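Local coordinates for protein pentalenene synthase (Streptomyces chartreusis NRRL 3882, PDB 6Q4S) that probably converts (2E,6E)-farnesyl diphosphate, with magnesium as cofactor, into the bicyclic sesquiterpenol 7-epi-alpha-eudesmol through a 1,10-cyclization, at residues R93-T104 and P113-A124. Residues are numbered along the deposited sequence; the frame is centred on the assembly and turned at random.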
loop_
_atom_site.group_PDB
_atom_site.type_symbol
_atom_site.label_atom_id
_atom_site.label_comp_id
_atom_site.label_asym_id
_atom_site.label_seq_id
_atom_site.Cartn_x
_atom_site.Cartn_y
_atom_site.Cartn_z
ATOM N N ARG A 93 2.925 -16.962 13.690
ATOM C CA ARG A 93 1.676 -16.341 14.100
ATOM C C ARG A 93 1.770 -14.803 14.017
ATOM O O ARG A 93 0.849 -14.191 13.545
ATOM C CB ARG A 93 1.249 -16.804 15.494
ATOM C CG ARG A 93 -0.109 -16.273 15.934
ATOM C CD ARG A 93 -1.242 -16.564 14.954
ATOM N NE ARG A 93 -2.512 -16.100 15.487
ATOM C CZ ARG A 93 -3.688 -16.280 14.903
ATOM N NH1 ARG A 93 -3.765 -16.881 13.726
ATOM N NH2 ARG A 93 -4.803 -15.828 15.488
ATOM N N ILE A 94 2.873 -14.214 14.424
ATOM C CA ILE A 94 3.094 -12.771 14.296
ATOM C C ILE A 94 2.979 -12.301 12.813
ATOM O O ILE A 94 2.250 -11.358 12.524
ATOM C CB ILE A 94 4.390 -12.367 14.983
ATOM C CG1 ILE A 94 4.174 -12.402 16.525
ATOM C CG2 ILE A 94 4.907 -10.976 14.562
ATOM C CD1 ILE A 94 5.477 -12.267 17.277
ATOM N N ALA A 95 3.615 -13.020 11.886
ATOM C CA ALA A 95 3.559 -12.662 10.487
ATOM C C ALA A 95 2.190 -12.708 9.990
ATOM O O ALA A 95 1.808 -11.866 9.179
ATOM C CB ALA A 95 4.427 -13.597 9.623
ATOM N N GLU A 96 1.452 -13.743 10.397
ATOM C CA GLU A 96 0.073 -13.904 10.039
ATOM C C GLU A 96 -0.832 -12.724 10.487
ATOM O O GLU A 96 -1.669 -12.219 9.708
ATOM C CB GLU A 96 -0.463 -15.263 10.526
ATOM C CG GLU A 96 -1.909 -15.528 10.218
ATOM C CD GLU A 96 -2.462 -16.934 10.606
ATOM O OE1 GLU A 96 -1.914 -17.644 11.522
ATOM O OE2 GLU A 96 -3.501 -17.292 9.974
ATOM N N VAL A 97 -0.638 -12.283 11.732
ATOM C CA VAL A 97 -1.438 -11.213 12.266
ATOM C C VAL A 97 -1.013 -9.888 11.668
ATOM O O VAL A 97 -1.884 -9.108 11.291
ATOM C CB VAL A 97 -1.374 -11.199 13.826
ATOM C CG1 VAL A 97 -2.074 -9.955 14.352
ATOM C CG2 VAL A 97 -2.027 -12.483 14.342
ATOM N N ALA A 98 0.292 -9.688 11.494
ATOM C CA ALA A 98 0.793 -8.468 10.892
ATOM C C ALA A 98 0.231 -8.257 9.515
ATOM O O ALA A 98 -0.127 -7.123 9.151
ATOM C CB ALA A 98 2.301 -8.430 10.792
ATOM N N ARG A 99 0.171 -9.326 8.735
ATOM C CA ARG A 99 -0.390 -9.235 7.363
ATOM C C ARG A 99 -1.856 -8.906 7.335
ATOM O O ARG A 99 -2.298 -8.264 6.398
ATOM C CB ARG A 99 -0.113 -10.530 6.585
ATOM C CG ARG A 99 1.375 -10.611 6.308
ATOM C CD ARG A 99 1.862 -11.836 5.566
ATOM N NE ARG A 99 3.317 -11.745 5.347
ATOM C CZ ARG A 99 3.989 -12.489 4.457
ATOM N NH1 ARG A 99 3.348 -13.393 3.716
ATOM N NH2 ARG A 99 5.281 -12.321 4.311
ATOM N N GLU A 100 -2.631 -9.330 8.345
ATOM C CA GLU A 100 -4.039 -8.909 8.478
ATOM C C GLU A 100 -4.073 -7.430 8.774
ATOM O O GLU A 100 -4.827 -6.682 8.154
ATOM C CB GLU A 100 -4.791 -9.723 9.587
ATOM C CG GLU A 100 -6.257 -9.374 9.699
ATOM C CD GLU A 100 -7.057 -9.828 8.498
ATOM O OE1 GLU A 100 -7.844 -9.052 7.917
ATOM O OE2 GLU A 100 -6.916 -11.016 8.122
ATOM N N LEU A 101 -3.180 -6.944 9.609
ATOM C CA LEU A 101 -3.090 -5.499 9.852
ATOM C C LEU A 101 -2.677 -4.711 8.598
ATOM O O LEU A 101 -3.138 -3.579 8.343
ATOM C CB LEU A 101 -2.155 -5.246 11.013
ATOM C CG LEU A 101 -2.406 -5.951 12.369
ATOM C CD1 LEU A 101 -1.278 -5.560 13.334
ATOM C CD2 LEU A 101 -3.750 -5.531 12.885
ATOM N N ILE A 102 -1.870 -5.333 7.752
ATOM C CA ILE A 102 -1.456 -4.698 6.525
ATOM C C ILE A 102 -2.645 -4.591 5.549
ATOM O O ILE A 102 -2.808 -3.571 4.881
ATOM C CB ILE A 102 -0.265 -5.452 5.837
ATOM C CG1 ILE A 102 0.976 -5.259 6.690
ATOM C CG2 ILE A 102 -0.005 -4.919 4.416
ATOM C CD1 ILE A 102 2.165 -6.134 6.317
ATOM N N VAL A 103 -3.475 -5.610 5.435
ATOM C CA VAL A 103 -4.522 -5.536 4.399
ATOM C C VAL A 103 -5.734 -4.740 4.833
ATOM O O VAL A 103 -6.516 -4.366 4.021
ATOM C CB VAL A 103 -4.937 -6.913 3.899
ATOM C CG1 VAL A 103 -3.748 -7.657 3.334
ATOM C CG2 VAL A 103 -5.541 -7.781 4.952
ATOM N N THR A 104 -5.879 -4.437 6.124
ATOM C CA THR A 104 -7.096 -3.760 6.633
ATOM C C THR A 104 -7.253 -2.414 5.961
ATOM O O THR A 104 -8.351 -2.079 5.511
ATOM C CB THR A 104 -7.073 -3.728 8.182
ATOM O OG1 THR A 104 -7.356 -5.044 8.666
ATOM C CG2 THR A 104 -8.039 -2.748 8.776
ATOM N N PRO A 113 -12.029 -8.441 9.558
ATOM C CA PRO A 113 -10.781 -9.110 9.266
ATOM C C PRO A 113 -10.948 -10.603 9.097
ATOM O O PRO A 113 -11.751 -11.212 9.772
ATOM C CB PRO A 113 -9.956 -8.849 10.500
ATOM C CG PRO A 113 -10.959 -8.724 11.591
ATOM C CD PRO A 113 -12.082 -7.973 10.956
ATOM N N ARG A 114 -10.096 -11.211 8.284
ATOM C CA ARG A 114 -10.163 -12.640 8.033
ATOM C C ARG A 114 -9.597 -13.441 9.202
ATOM O O ARG A 114 -10.154 -14.418 9.594
ATOM C CB ARG A 114 -9.385 -12.937 6.719
ATOM C CG ARG A 114 -9.670 -14.281 6.075
ATOM C CD ARG A 114 -9.002 -14.460 4.678
ATOM N NE ARG A 114 -9.458 -15.706 4.015
ATOM C CZ ARG A 114 -9.149 -16.950 4.392
ATOM N NH1 ARG A 114 -8.284 -17.186 5.367
ATOM N NH2 ARG A 114 -9.687 -18.004 3.743
ATOM N N VAL A 115 -8.430 -13.056 9.673
ATOM C CA VAL A 115 -7.832 -13.473 10.953
ATOM C C VAL A 115 -8.465 -12.564 12.067
ATOM O O VAL A 115 -8.163 -11.381 12.123
ATOM C CB VAL A 115 -6.314 -13.253 10.864
ATOM C CG1 VAL A 115 -5.563 -13.587 12.150
ATOM C CG2 VAL A 115 -5.736 -14.099 9.738
ATOM N N ALA A 116 -9.382 -13.113 12.860
ATOM C CA ALA A 116 -10.084 -12.387 13.954
ATOM C C ALA A 116 -9.410 -12.661 15.291
ATOM O O ALA A 116 -9.393 -13.788 15.781
ATOM C CB ALA A 116 -11.545 -12.821 14.033
ATOM N N CYS A 117 -8.764 -11.655 15.841
ATOM C CA CYS A 117 -8.237 -11.757 17.182
ATOM C C CYS A 117 -8.397 -10.361 17.744
ATOM O O CYS A 117 -8.781 -9.463 17.004
ATOM C CB CYS A 117 -6.815 -12.316 17.168
ATOM S SG CYS A 117 -5.530 -11.288 16.448
ATOM N N PRO A 118 -8.157 -10.166 19.048
ATOM C CA PRO A 118 -8.433 -8.836 19.584
ATOM C C PRO A 118 -7.735 -7.701 18.812
ATOM O O PRO A 118 -8.373 -6.692 18.483
ATOM C CB PRO A 118 -7.897 -8.939 21.034
ATOM C CG PRO A 118 -8.084 -10.376 21.376
ATOM C CD PRO A 118 -7.809 -11.133 20.106
ATOM N N ILE A 119 -6.446 -7.844 18.519
ATOM C CA ILE A 119 -5.717 -6.787 17.809
ATOM C C ILE A 119 -6.286 -6.465 16.406
ATOM O O ILE A 119 -6.395 -5.288 16.039
ATOM C CB ILE A 119 -4.232 -7.065 17.764
ATOM C CG1 ILE A 119 -3.480 -5.795 17.359
ATOM C CG2 ILE A 119 -3.887 -8.162 16.768
ATOM C CD1 ILE A 119 -2.126 -5.773 18.010
ATOM N N THR A 120 -6.743 -7.486 15.657
ATOM C CA THR A 120 -7.168 -7.254 14.258
ATOM C C THR A 120 -8.533 -6.622 14.257
ATOM O O THR A 120 -8.814 -5.748 13.457
ATOM C CB THR A 120 -7.108 -8.517 13.386
ATOM O OG1 THR A 120 -7.961 -9.586 13.873
ATOM C CG2 THR A 120 -5.688 -9.013 13.318
ATOM N N LEU A 121 -9.371 -7.038 15.201
ATOM C CA LEU A 121 -10.670 -6.389 15.380
ATOM C C LEU A 121 -10.544 -4.960 15.832
ATOM O O LEU A 121 -11.274 -4.110 15.341
ATOM C CB LEU A 121 -11.527 -7.193 16.381
ATOM C CG LEU A 121 -11.876 -8.610 15.857
ATOM C CD1 LEU A 121 -12.213 -9.521 17.047
ATOM C CD2 LEU A 121 -13.004 -8.602 14.831
ATOM N N ALA A 122 -9.623 -4.696 16.750
ATOM C CA ALA A 122 -9.342 -3.353 17.220
ATOM C C ALA A 122 -8.886 -2.500 16.085
ATOM O O ALA A 122 -9.374 -1.379 15.907
ATOM C CB ALA A 122 -8.326 -3.351 18.332
ATOM N N TRP A 123 -7.940 -3.010 15.299
ATOM C CA TRP A 123 -7.482 -2.242 14.147
ATOM C C TRP A 123 -8.546 -2.045 13.098
ATOM O O TRP A 123 -8.649 -0.957 12.550
ATOM C CB TRP A 123 -6.196 -2.866 13.568
ATOM C CG TRP A 123 -5.603 -2.196 12.376
ATOM C CD1 TRP A 123 -5.250 -2.843 11.221
ATOM C CD2 TRP A 123 -5.269 -0.797 12.165
ATOM N NE1 TRP A 123 -4.689 -1.956 10.340
ATOM C CE2 TRP A 123 -4.701 -0.698 10.880
ATOM C CE3 TRP A 123 -5.378 0.359 12.928
ATOM C CZ2 TRP A 123 -4.266 0.526 10.318
ATOM C CZ3 TRP A 123 -4.942 1.579 12.374
ATOM C CH2 TRP A 123 -4.413 1.653 11.068
ATOM N N ALA A 124 -9.355 -3.043 12.782
ATOM C CA ALA A 124 -10.421 -2.755 11.821
ATOM C C ALA A 124 -11.289 -1.572 12.263
ATOM O O ALA A 124 -11.735 -0.741 11.416
ATOM C CB ALA A 124 -11.272 -3.963 11.545
HETATM O O HOH W 1 -7.169 -5.879 11.198
#
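The carboxylate of E100 reaches off helix 90-103 into the backbone of the loop that leads to helix 118-131. Its OE2 takes a nearly straight bond from V115 N (3.0 Å, 174°), which comes from above the carboxylate plane, while R114 N makes a weak bond to OE1. With CG anti to the backbone N (chi1 -177°) and the chain bent at chi2, the acid turns its end down onto these amides. The same carboxylate forms salt bridges with R107 through OE1 and with R99 of the second subunit through OE2. Cutting the side chain back to an alanine here would probably leave both loop amides and both arginines without this acceptor, letting the loop drift and weakening a tie across the dimer. W123 makes the other direct bond, NE1 to L101 O at 3.0 Å, on a lone pair in the carbonyl plane; that oxygen also accepts from W146.

Helix segments 93-103 and 118-124 run almost parallel, 9° apart, their axes 9.8 Å from each other at closest approach, within the all-helical terpene synthase fold. C117 is the N-cap of the second helix, and T120 braces its start: OG1 donates to V115 O (2.5 Å) and accepts from C117 N. A water spans the groove, bonded to T104 OG1 and donating to T120 O.

Apolar contacts fill the rest. V97 CG1 lies 3.5 Å from I119 CG2 and also touches T120 CG2, and F79 of helix 63-79 packs on both V97 and I119. Farther along, L101 CD2 sits 3.5 Å from W123 CD1, and T104 CB and CG2 run alongside the indole near CD1, the two side chains pointing opposite ways. Toward the N-terminal end of segment 93-104, V115 CG1 touches the guanidinium of R93, whose NH1 is salt-bridged to E96 OE1.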